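PDB 4TR9: fructose-bisphosphate aldolase from Plasmodium falciparum, which belongs to the class I fructose-bisphosphate aldolases, enzymes built as a TIM barrel, and is modelled with 38D in a pocket of that barrel. Local coordinates for residues V30-E41 with A303-Q313; A63-K73 with M99-N107. All coordinates share one frame; numbering follows the deposited sequence.

Contact 1 of 2, residues V30-E41 with A303-Q313. With 38D (N'-[(E)-(2,4-dichlorophenyl)methylidene]-3,4-dihydroxybenzohydrazide), chain K.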
loop_
_atom_site.group_PDB
_atom_site.type_symbol
_atom_site.label_atom_id
_atom_site.label_comp_id
_atom_site.label_asym_id
_atom_site.label_seq_id
_atom_site.Cartn_x
_atom_site.Cartn_y
_atom_site.Cartn_z
ATOM N N VAL A 30 -24.245 -18.641 -11.349
ATOM C CA VAL A 30 -24.919 -18.484 -10.066
ATOM C C VAL A 30 -26.419 -18.287 -10.267
ATOM O O VAL A 30 -27.073 -17.579 -9.500
ATOM C CB VAL A 30 -24.340 -17.301 -9.261
ATOM C CG1 VAL A 30 -22.924 -17.617 -8.804
ATOM C CG2 VAL A 30 -24.368 -16.023 -10.086
ATOM N N GLN A 31 -26.954 -18.925 -11.305
ATOM C CA GLN A 31 -28.381 -18.862 -11.606
ATOM C C GLN A 31 -29.191 -19.416 -10.436
ATOM O O GLN A 31 -28.696 -20.247 -9.674
ATOM C CB GLN A 31 -28.692 -19.632 -12.894
ATOM C CG GLN A 31 -30.042 -19.303 -13.520
ATOM C CD GLN A 31 -30.252 -19.991 -14.859
ATOM O OE1 GLN A 31 -29.475 -20.862 -15.254
ATOM N NE2 GLN A 31 -31.305 -19.598 -15.566
ATOM N N ALA A 32 -30.429 -18.947 -10.304
ATOM C CA ALA A 32 -31.280 -19.277 -9.163
ATOM C C ALA A 32 -31.410 -20.781 -8.926
ATOM O O ALA A 32 -31.913 -21.514 -9.777
ATOM C CB ALA A 32 -32.660 -18.659 -9.348
ATOM N N GLY A 33 -30.945 -21.227 -7.765
ATOM C CA GLY A 33 -31.076 -22.615 -7.365
ATOM C C GLY A 33 -29.976 -23.530 -7.867
ATOM O O GLY A 33 -29.944 -24.712 -7.525
ATOM N N LYS A 34 -29.071 -22.993 -8.678
ATOM C CA LYS A 34 -27.989 -23.794 -9.237
ATOM C C LYS A 34 -26.653 -23.485 -8.567
ATOM O O LYS A 34 -26.475 -22.424 -7.970
ATOM C CB LYS A 34 -27.886 -23.571 -10.748
ATOM C CG LYS A 34 -29.113 -24.026 -11.524
ATOM C CD LYS A 34 -28.928 -23.835 -13.021
ATOM C CE LYS A 34 -30.149 -24.307 -13.794
ATOM N NZ LYS A 34 -29.981 -24.122 -15.262
ATOM N N GLY A 35 -25.720 -24.428 -8.667
ATOM C CA GLY A 35 -24.399 -24.270 -8.088
ATOM C C GLY A 35 -23.319 -24.849 -8.980
ATOM O O GLY A 35 -23.583 -25.221 -10.124
ATOM N N ILE A 36 -22.100 -24.934 -8.457
ATOM C CA ILE A 36 -20.969 -25.433 -9.232
ATOM C C ILE A 36 -20.427 -26.741 -8.662
ATOM O O ILE A 36 -20.241 -26.874 -7.452
ATOM C CB ILE A 36 -19.829 -24.393 -9.292
ATOM C CG1 ILE A 36 -20.335 -23.081 -9.895
ATOM C CG2 ILE A 36 -18.650 -24.926 -10.094
ATOM C CD1 ILE A 36 -19.269 -22.013 -10.019
ATOM N N LEU A 37 -20.181 -27.708 -9.539
ATOM C CA LEU A 37 -19.587 -28.980 -9.141
ATOM C C LEU A 37 -18.070 -28.946 -9.301
ATOM O O LEU A 37 -17.557 -28.788 -10.408
ATOM C CB LEU A 37 -20.174 -30.130 -9.961
ATOM C CG LEU A 37 -19.474 -31.487 -9.829
ATOM C CD1 LEU A 37 -19.570 -32.020 -8.404
ATOM C CD2 LEU A 37 -20.044 -32.489 -10.822
ATOM N N ALA A 38 -17.358 -29.097 -8.190
ATOM C CA ALA A 38 -15.900 -29.077 -8.211
ATOM C C ALA A 38 -15.331 -30.476 -8.423
ATOM O O ALA A 38 -15.100 -31.213 -7.465
ATOM C CB ALA A 38 -15.360 -28.475 -6.922
ATOM N N ALA A 39 -15.106 -30.833 -9.682
ATOM C CA ALA A 39 -14.549 -32.138 -10.019
ATOM C C ALA A 39 -13.198 -31.994 -10.710
ATOM O O ALA A 39 -12.908 -32.695 -11.680
ATOM C CB ALA A 39 -15.516 -32.917 -10.898
ATOM N N ASP A 40 -12.375 -31.081 -10.204
ATOM C CA ASP A 40 -11.071 -30.812 -10.797
ATOM C C ASP A 40 -9.929 -31.304 -9.914
ATOM O O ASP A 40 -8.932 -30.607 -9.730
ATOM C CB ASP A 40 -10.911 -29.315 -11.071
ATOM C CG ASP A 40 -11.252 -28.464 -9.866
ATOM O OD1 ASP A 40 -12.129 -28.872 -9.077
ATOM O OD2 ASP A 40 -10.644 -27.384 -9.709
ATOM N N GLU A 41 -10.078 -32.509 -9.375
ATOM C CA GLU A 41 -9.039 -33.108 -8.547
ATOM C C GLU A 41 -7.848 -33.532 -9.399
ATOM O O GLU A 41 -8.019 -34.091 -10.482
ATOM C CB GLU A 41 -9.582 -34.315 -7.775
ATOM C CG GLU A 41 -10.716 -33.996 -6.811
ATOM C CD GLU A 41 -12.067 -33.912 -7.497
ATOM O OE1 GLU A 41 -12.164 -34.305 -8.678
ATOM O OE2 GLU A 41 -13.033 -33.453 -6.851
ATOM N N ALA A 303 -25.657 -13.676 -5.169
ATOM C CA ALA A 303 -26.078 -15.063 -5.017
ATOM C C ALA A 303 -25.063 -15.834 -4.179
ATOM O O ALA A 303 -23.897 -15.954 -4.554
ATOM C CB ALA A 303 -26.261 -15.719 -6.376
ATOM N N LEU A 304 -25.508 -16.348 -3.038
ATOM C CA LEU A 304 -24.632 -17.117 -2.162
ATOM C C LEU A 304 -24.887 -18.609 -2.328
ATOM O O LEU A 304 -25.642 -19.214 -1.564
ATOM C CB LEU A 304 -24.824 -16.699 -0.703
ATOM C CG LEU A 304 -24.537 -15.225 -0.410
ATOM C CD1 LEU A 304 -24.565 -14.949 1.082
ATOM C CD2 LEU A 304 -23.201 -14.817 -0.999
ATOM N N THR A 305 -24.253 -19.196 -3.339
ATOM C CA THR A 305 -24.430 -20.610 -3.636
ATOM C C THR A 305 -23.175 -21.408 -3.285
ATOM O O THR A 305 -22.426 -21.032 -2.383
ATOM C CB THR A 305 -24.794 -20.829 -5.118
ATOM O OG1 THR A 305 -24.763 -22.228 -5.423
ATOM C CG2 THR A 305 -23.824 -20.088 -6.027
ATOM N N PHE A 306 -22.946 -22.504 -4.001
ATOM C CA PHE A 306 -21.884 -23.437 -3.640
ATOM C C PHE A 306 -20.974 -23.813 -4.805
ATOM O O PHE A 306 -21.389 -23.812 -5.965
ATOM C CB PHE A 306 -22.493 -24.711 -3.046
ATOM C CG PHE A 306 -23.422 -25.437 -3.982
ATOM C CD1 PHE A 306 -22.953 -26.458 -4.795
ATOM C CD2 PHE A 306 -24.764 -25.099 -4.050
ATOM C CE1 PHE A 306 -23.806 -27.125 -5.657
ATOM C CE2 PHE A 306 -25.621 -25.762 -4.911
ATOM C CZ PHE A 306 -25.142 -26.778 -5.713
ATOM N N SER A 307 -19.725 -24.131 -4.479
ATOM C CA SER A 307 -18.796 -24.734 -5.426
ATOM C C SER A 307 -18.212 -25.984 -4.786
ATOM O O SER A 307 -17.001 -26.092 -4.590
ATOM C CB SER A 307 -17.688 -23.758 -5.818
ATOM O OG SER A 307 -16.778 -24.357 -6.727
ATOM N N TYR A 308 -19.090 -26.924 -4.453
ATOM C CA TYR A 308 -18.710 -28.100 -3.684
ATOM C C TYR A 308 -18.059 -29.182 -4.533
ATOM O O TYR A 308 -18.312 -29.291 -5.734
ATOM C CB TYR A 308 -19.931 -28.687 -2.972
ATOM C CG TYR A 308 -20.518 -27.800 -1.899
ATOM C CD1 TYR A 308 -19.760 -26.799 -1.304
ATOM C CD2 TYR A 308 -21.828 -27.970 -1.474
ATOM C CE1 TYR A 308 -20.297 -25.989 -0.318
ATOM C CE2 TYR A 308 -22.371 -27.167 -0.490
ATOM C CZ TYR A 308 -21.603 -26.179 0.083
ATOM O OH TYR A 308 -22.146 -25.380 1.061
ATOM N N GLY A 309 -17.219 -29.982 -3.889
ATOM C CA GLY A 309 -16.640 -31.157 -4.508
ATOM C C GLY A 309 -16.732 -32.320 -3.542
ATOM O O GLY A 309 -17.204 -33.399 -3.895
ATOM N N ARG A 310 -16.290 -32.092 -2.312
ATOM C CA ARG A 310 -16.380 -33.100 -1.264
ATOM C C ARG A 310 -17.829 -33.340 -0.858
ATOM O O ARG A 310 -18.246 -34.478 -0.648
ATOM C CB ARG A 310 -15.562 -32.679 -0.044
ATOM C CG ARG A 310 -15.604 -33.666 1.110
ATOM C CD ARG A 310 -14.866 -33.123 2.320
ATOM N NE ARG A 310 -14.488 -34.178 3.254
ATOM C CZ ARG A 310 -13.307 -34.788 3.249
ATOM N NH1 ARG A 310 -13.045 -35.740 4.134
ATOM N NH2 ARG A 310 -12.387 -34.444 2.358
ATOM N N ALA A 311 -18.595 -32.259 -0.759
ATOM C CA ALA A 311 -19.974 -32.330 -0.286
ATOM C C ALA A 311 -20.921 -32.933 -1.320
ATOM O O ALA A 311 -22.094 -33.166 -1.032
ATOM C CB ALA A 311 -20.456 -30.945 0.117
ATOM N N LEU A 312 -20.413 -33.185 -2.522
ATOM C CA LEU A 312 -21.239 -33.720 -3.598
ATOM C C LEU A 312 -20.776 -35.095 -4.070
ATOM O O LEU A 312 -21.540 -35.826 -4.697
ATOM C CB LEU A 312 -21.255 -32.756 -4.787
ATOM C CG LEU A 312 -22.027 -31.448 -4.612
ATOM C CD1 LEU A 312 -21.816 -30.538 -5.811
ATOM C CD2 LEU A 312 -23.508 -31.728 -4.403
ATOM N N GLN A 313 -19.532 -35.447 -3.764
ATOM C CA GLN A 313 -18.930 -36.651 -4.328
ATOM C C GLN A 313 -18.560 -37.710 -3.294
ATOM O O GLN A 313 -18.277 -38.854 -3.654
ATOM C CB GLN A 313 -17.685 -36.280 -5.133
ATOM C CG GLN A 313 -17.951 -35.338 -6.294
ATOM C CD GLN A 313 -16.681 -34.949 -7.026
ATOM O OE1 GLN A 313 -16.347 -33.769 -7.128
ATOM N NE2 GLN A 313 -15.968 -35.943 -7.543
HETATM N N12 38D K . -5.233 -30.528 -3.093
HETATM C C13 38D K . -5.551 -30.885 -1.739
HETATM C C15 38D K . -3.325 -32.008 -1.650
HETATM C C17 38D K . -2.083 -32.238 0.385
HETATM C C20 38D K . -4.213 -31.140 0.420
HETATM C C01 38D K . -8.743 -28.329 -4.310
HETATM C C02 38D K . -9.914 -27.647 -4.643
HETATM O O03 38D K . -10.551 -26.791 -3.719
HETATM C C04 38D K . -10.466 -27.815 -5.905
HETATM C C05 38D K . -9.857 -28.649 -6.826
HETATM C C06 38D K . -8.696 -29.325 -6.497
HETATM O O07 38D K . -11.653 -27.137 -6.268
HETATM C C08 38D K . -8.139 -29.158 -5.247
HETATM C C09 38D K . -6.859 -29.932 -4.918
HETATM O O10 38D K . -6.301 -30.590 -5.788
HETATM N N11 38D K . -6.365 -29.865 -3.570
HETATM C C14 38D K . -4.326 -31.352 -0.959
HETATM C C16 38D K . -2.196 -32.452 -0.979
HETATM CL CL1 38D K . -0.655 -32.806 1.202
HETATM C C19 38D K . -3.081 -31.586 1.090
HETATM CL CL2 38D K . -5.457 -30.321 1.325
#
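The Phe306 ring carries Gly35 over one face: Gly35 CA lies 3.7 Å from the ring centroid, shifted toward the rim, in a CH-pi contact, while Tyr308 N sits in plane at the ring's edge. The Tyr308 ring in turn has Phe306 CB over its centre. A chi1 of 60° puts Phe306 CG between its own backbone N and carbonyl carbon, bringing the ring under Gly35, whose lack of a side chain makes room for it. Two backbone hydrogen bonds tie the strands, Ile36 N to Phe306 O at 2.8 Å and Ala38 N to Tyr308 O at 2.6 Å. Upstream, Thr305 OG1 donates to Lys34 O (3.1 Å), and Val30 CB meets Ala303 CB. Farther along, the methyl Leu37 CD1 crosses to Leu312 CD1 at 3.7 Å. Beyond the strand, Asp40 OD1 accepts a weak hydrogen bond from O07 of 38D, and Asp40 OD2 forms a salt bridge with Lys152. These are the first and last strands of the TIM barrel, 35-39 and 303-308, running parallel at 11°; strand 79-84 flanks 35-39, strand 274-277 flanks 303-308, and helices 284-295 and 327-346 pack on Phe306 and Tyr308.

Contact 2 of 2, residues A63-K73 with M99-N107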
loop_
_atom_site.group_PDB
_atom_site.type_symbol
_atom_site.label_atom_id
_atom_site.label_comp_id
_atom_site.label_asym_id
_atom_site.label_seq_id
_atom_site.Cartn_x
_atom_site.Cartn_y
_atom_site.Cartn_z
ATOM N N ALA A 63 -11.556 -41.555 -15.964
ATOM C CA ALA A 63 -12.499 -41.266 -17.036
ATOM C C ALA A 63 -13.882 -41.811 -16.692
ATOM O O ALA A 63 -14.888 -41.127 -16.871
ATOM C CB ALA A 63 -12.008 -41.850 -18.350
ATOM N N SER A 64 -13.919 -43.041 -16.189
ATOM C CA SER A 64 -15.176 -43.693 -15.833
ATOM C C SER A 64 -15.909 -42.943 -14.726
ATOM O O SER A 64 -17.131 -42.796 -14.770
ATOM C CB SER A 64 -14.924 -45.139 -15.399
ATOM O OG SER A 64 -14.303 -45.883 -16.433
ATOM N N TYR A 65 -15.160 -42.468 -13.738
ATOM C CA TYR A 65 -15.761 -41.777 -12.603
ATOM C C TYR A 65 -16.344 -40.428 -13.002
ATOM O O TYR A 65 -17.471 -40.099 -12.632
ATOM C CB TYR A 65 -14.740 -41.584 -11.482
ATOM C CG TYR A 65 -15.264 -40.721 -10.360
ATOM C CD1 TYR A 65 -16.399 -41.088 -9.654
ATOM C CD2 TYR A 65 -14.628 -39.537 -10.013
ATOM C CE1 TYR A 65 -16.889 -40.303 -8.631
ATOM C CE2 TYR A 65 -15.109 -38.746 -8.988
ATOM C CZ TYR A 65 -16.239 -39.135 -8.302
ATOM O OH TYR A 65 -16.726 -38.356 -7.281
ATOM N N ARG A 66 -15.575 -39.647 -13.752
ATOM C CA ARG A 66 -16.028 -38.338 -14.208
ATOM C C ARG A 66 -17.159 -38.480 -15.220
ATOM O O ARG A 66 -17.973 -37.575 -15.390
ATOM C CB ARG A 66 -14.867 -37.545 -14.811
ATOM C CG ARG A 66 -14.334 -36.444 -13.903
ATOM C CD ARG A 66 -13.795 -37.004 -12.596
ATOM N NE ARG A 66 -12.429 -37.500 -12.728
ATOM C CZ ARG A 66 -11.346 -36.797 -12.413
ATOM N NH1 ARG A 66 -10.141 -37.327 -12.566
ATOM N NH2 ARG A 66 -11.468 -35.562 -11.942
ATOM N N ASP A 67 -17.203 -39.627 -15.892
ATOM C CA ASP A 67 -18.288 -39.926 -16.820
ATOM C C ASP A 67 -19.575 -40.166 -16.043
ATOM O O ASP A 67 -20.664 -39.808 -16.490
ATOM C CB ASP A 67 -17.951 -41.146 -17.681
ATOM C CG ASP A 67 -19.152 -41.670 -18.445
ATOM O OD1 ASP A 67 -19.450 -41.129 -19.530
ATOM O OD2 ASP A 67 -19.797 -42.625 -17.962
ATOM N N LEU A 68 -19.435 -40.779 -14.871
ATOM C CA LEU A 68 -20.567 -41.047 -13.996
ATOM C C LEU A 68 -21.181 -39.744 -13.501
ATOM O O LEU A 68 -22.401 -39.618 -13.397
ATOM C CB LEU A 68 -20.129 -41.918 -12.813
ATOM C CG LEU A 68 -21.162 -42.341 -11.766
ATOM C CD1 LEU A 68 -20.819 -43.720 -11.241
ATOM C CD2 LEU A 68 -21.228 -41.350 -10.612
ATOM N N LEU A 69 -20.323 -38.778 -13.195
ATOM C CA LEU A 69 -20.769 -37.487 -12.689
ATOM C C LEU A 69 -21.442 -36.659 -13.777
ATOM O O LEU A 69 -22.573 -36.203 -13.614
ATOM C CB LEU A 69 -19.592 -36.707 -12.099
ATOM C CG LEU A 69 -18.859 -37.333 -10.909
ATOM C CD1 LEU A 69 -17.670 -36.476 -10.506
ATOM C CD2 LEU A 69 -19.805 -37.525 -9.734
ATOM N N PHE A 70 -20.742 -36.476 -14.892
ATOM C CA PHE A 70 -21.199 -35.569 -15.939
ATOM C C PHE A 70 -22.274 -36.206 -16.812
ATOM O O PHE A 70 -23.022 -35.509 -17.497
ATOM C CB PHE A 70 -20.017 -35.119 -16.803
ATOM C CG PHE A 70 -18.856 -34.580 -16.011
ATOM C CD1 PHE A 70 -19.060 -33.944 -14.797
ATOM C CD2 PHE A 70 -17.561 -34.715 -16.481
ATOM C CE1 PHE A 70 -17.995 -33.456 -14.066
ATOM C CE2 PHE A 70 -16.492 -34.228 -15.754
ATOM C CZ PHE A 70 -16.711 -33.600 -14.544
ATOM N N GLY A 71 -22.350 -37.532 -16.781
ATOM C CA GLY A 71 -23.331 -38.255 -17.569
ATOM C C GLY A 71 -24.642 -38.444 -16.832
ATOM O O GLY A 71 -25.531 -39.153 -17.302
ATOM N N THR A 72 -24.761 -37.806 -15.672
ATOM C CA THR A 72 -25.965 -37.912 -14.858
ATOM C C THR A 72 -27.126 -37.142 -15.478
ATOM O O THR A 72 -27.103 -35.913 -15.548
ATOM C CB THR A 72 -25.726 -37.393 -13.430
ATOM O OG1 THR A 72 -24.679 -38.152 -12.813
ATOM C CG2 THR A 72 -26.992 -37.518 -12.599
ATOM N N LYS A 73 -28.141 -37.875 -15.926
ATOM C CA LYS A 73 -29.311 -37.268 -16.547
ATOM C C LYS A 73 -30.130 -36.478 -15.531
ATOM O O LYS A 73 -30.681 -37.044 -14.587
ATOM C CB LYS A 73 -30.181 -38.341 -17.209
ATOM C CG LYS A 73 -29.521 -39.019 -18.402
ATOM C CD LYS A 73 -30.401 -40.116 -18.985
ATOM C CE LYS A 73 -30.469 -41.329 -18.068
ATOM N NZ LYS A 73 -29.147 -42.003 -17.934
ATOM N N MET A 99 -15.955 -35.617 -22.563
ATOM C CA MET A 99 -16.565 -35.229 -21.297
ATOM C C MET A 99 -17.230 -33.862 -21.404
ATOM O O MET A 99 -18.206 -33.579 -20.710
ATOM C CB MET A 99 -15.521 -35.222 -20.180
ATOM C CG MET A 99 -14.846 -36.564 -19.959
ATOM S SD MET A 99 -16.022 -37.858 -19.524
ATOM C CE MET A 99 -14.947 -39.289 -19.509
ATOM N N VAL A 100 -16.693 -33.020 -22.281
ATOM C CA VAL A 100 -17.239 -31.687 -22.508
ATOM C C VAL A 100 -18.656 -31.759 -23.076
ATOM O O VAL A 100 -19.540 -31.009 -22.659
ATOM C CB VAL A 100 -16.343 -30.873 -23.465
ATOM C CG1 VAL A 100 -16.961 -29.515 -23.752
ATOM C CG2 VAL A 100 -14.952 -30.713 -22.876
ATOM N N ASN A 101 -18.867 -32.673 -24.019
ATOM C CA ASN A 101 -20.171 -32.828 -24.652
ATOM C C ASN A 101 -21.241 -33.319 -23.680
ATOM O O ASN A 101 -22.422 -33.016 -23.846
ATOM C CB ASN A 101 -20.075 -33.780 -25.845
ATOM C CG ASN A 101 -19.305 -33.183 -27.005
ATOM O OD1 ASN A 101 -19.157 -31.965 -27.105
ATOM N ND2 ASN A 101 -18.817 -34.038 -27.895
ATOM N N LEU A 102 -20.825 -34.075 -22.669
ATOM C CA LEU A 102 -21.747 -34.540 -21.638
ATOM C C LEU A 102 -22.294 -33.360 -20.841
ATOM O O LEU A 102 -23.443 -33.375 -20.399
ATOM C CB LEU A 102 -21.057 -35.532 -20.700
ATOM C CG LEU A 102 -20.542 -36.832 -21.322
ATOM C CD1 LEU A 102 -19.898 -37.713 -20.261
ATOM C CD2 LEU A 102 -21.664 -37.574 -22.031
ATOM N N LEU A 103 -21.462 -32.339 -20.664
ATOM C CA LEU A 103 -21.864 -31.139 -19.941
ATOM C C LEU A 103 -22.739 -30.244 -20.809
ATOM O O LEU A 103 -23.672 -29.608 -20.318
ATOM C CB LEU A 103 -20.633 -30.367 -19.462
ATOM C CG LEU A 103 -19.702 -31.108 -18.500
ATOM C CD1 LEU A 103 -18.498 -30.248 -18.154
ATOM C CD2 LEU A 103 -20.451 -31.520 -17.242
ATOM N N HIS A 104 -22.430 -30.198 -22.102
ATOM C CA HIS A 104 -23.186 -29.386 -23.050
ATOM C C HIS A 104 -24.631 -29.858 -23.166
ATOM O O HIS A 104 -25.550 -29.049 -23.292
ATOM C CB HIS A 104 -22.519 -29.410 -24.428
ATOM C CG HIS A 104 -21.265 -28.598 -24.507
ATOM N ND1 HIS A 104 -20.452 -28.590 -25.620
ATOM C CD2 HIS A 104 -20.686 -27.760 -23.614
ATOM C CE1 HIS A 104 -19.426 -27.786 -25.409
ATOM N NE2 HIS A 104 -19.543 -27.269 -24.199
ATOM N N ASN A 105 -24.824 -31.171 -23.123
ATOM C CA ASN A 105 -26.157 -31.750 -23.239
ATOM C C ASN A 105 -26.996 -31.512 -21.988
ATOM O O ASN A 105 -28.225 -31.542 -22.040
ATOM C CB ASN A 105 -26.061 -33.250 -23.524
ATOM C CG ASN A 105 -25.338 -33.550 -24.823
ATOM O OD1 ASN A 105 -25.353 -32.749 -25.756
ATOM N ND2 ASN A 105 -24.698 -34.713 -24.889
ATOM N N GLU A 106 -26.327 -31.270 -20.867
ATOM C CA GLU A 106 -27.018 -31.068 -19.600
ATOM C C GLU A 106 -27.001 -29.612 -19.147
ATOM O O GLU A 106 -27.185 -29.329 -17.963
ATOM C CB GLU A 106 -26.402 -31.954 -18.515
ATOM C CG GLU A 106 -27.019 -33.338 -18.420
ATOM C CD GLU A 106 -28.414 -33.312 -17.821
ATOM O OE1 GLU A 106 -28.758 -32.313 -17.155
ATOM O OE2 GLU A 106 -29.164 -34.290 -18.017
ATOM N N ASN A 107 -26.778 -28.700 -20.092
ATOM C CA ASN A 107 -26.780 -27.263 -19.817
ATOM C C ASN A 107 -25.740 -26.878 -18.763
ATOM O O ASN A 107 -25.909 -25.903 -18.030
ATOM C CB ASN A 107 -28.182 -26.811 -19.380
ATOM C CG ASN A 107 -28.359 -25.303 -19.426
ATOM O OD1 ASN A 107 -27.671 -24.605 -20.171
ATOM N ND2 ASN A 107 -29.284 -24.792 -18.619
HETATM O O HOH W 1 -24.864 -35.552 -19.552
#
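In the TIM-barrel fold of this aldolase, helix 59-70 lies in the connection between the first and second barrel strands, after helix 43-52, and the short helix 99-105 lies in the connection between the second and third strands. Segments 63-70 and 99-105 run almost parallel, 9° apart with their axes 9.7 Å from each other, and meet through apolar side chains. Phe70 is central. Its CB packs on Leu103 CD2 at 3.7 Å and on Leu102 CB, and Met99 CB approaches the ring at its edge, near the ring plane. With CG anti to the carbonyl carbon (chi1 -51°), the Phe70 ring is directed toward helix 99-105, and Thr88 of helix 86-89 also touches it.

Met99 bends at chi2 (-60°), which carries its methyl back to helix 59-70; CE reaches Ala63 CB at 4.1 Å and Asp67 CB at 4.0 Å. The Asp67 side chain also crosses that of Leu102, whose CD1 lies 3.5 Å from Asp67 OD1; this oxygen is hydrogen-bonded to Asn93. At the far end, the bent Glu106 side chain lays its carboxylate alongside the backbone of Lys73, and its two oxygens accept from backbone N-H groups just after Lys73, OE2 from Gly74 N and OE1 from Gly76 N, so the carboxylate fastens the chain leaving helix 59-70. No direct hydrogen bond joins the two segments. Instead, one water bridges carbonyl oxygens at the end of helix 59-70 and within helix 99-105, donating to Phe70 O at 2.8 Å and to Leu102 O at 2.7 Å.

Overall arrangement
Contact 1 belongs to the barrel core, its centre about 7 Å from that of the chain, whereas contact 2 lies in the outer layer, about 19 Å out and only partly buried. The chemistry follows: parallel strands closing the barrel are joined by direct backbone hydrogen bonds, and the helices of contact 2 by apolar side chains and a water. Along the sequence, contact 2 is nested inside the loop that contact 1 closes, and the two centres are 15 Å apart. They nevertheless touch, since helix 59-70 covers the end of contact 1: Arg66 lies near Glu41 and Ala39, and Leu69 packs on Gln313. Contact 1 alone supplies ligand-pocket residues, Ala38 and Asp40.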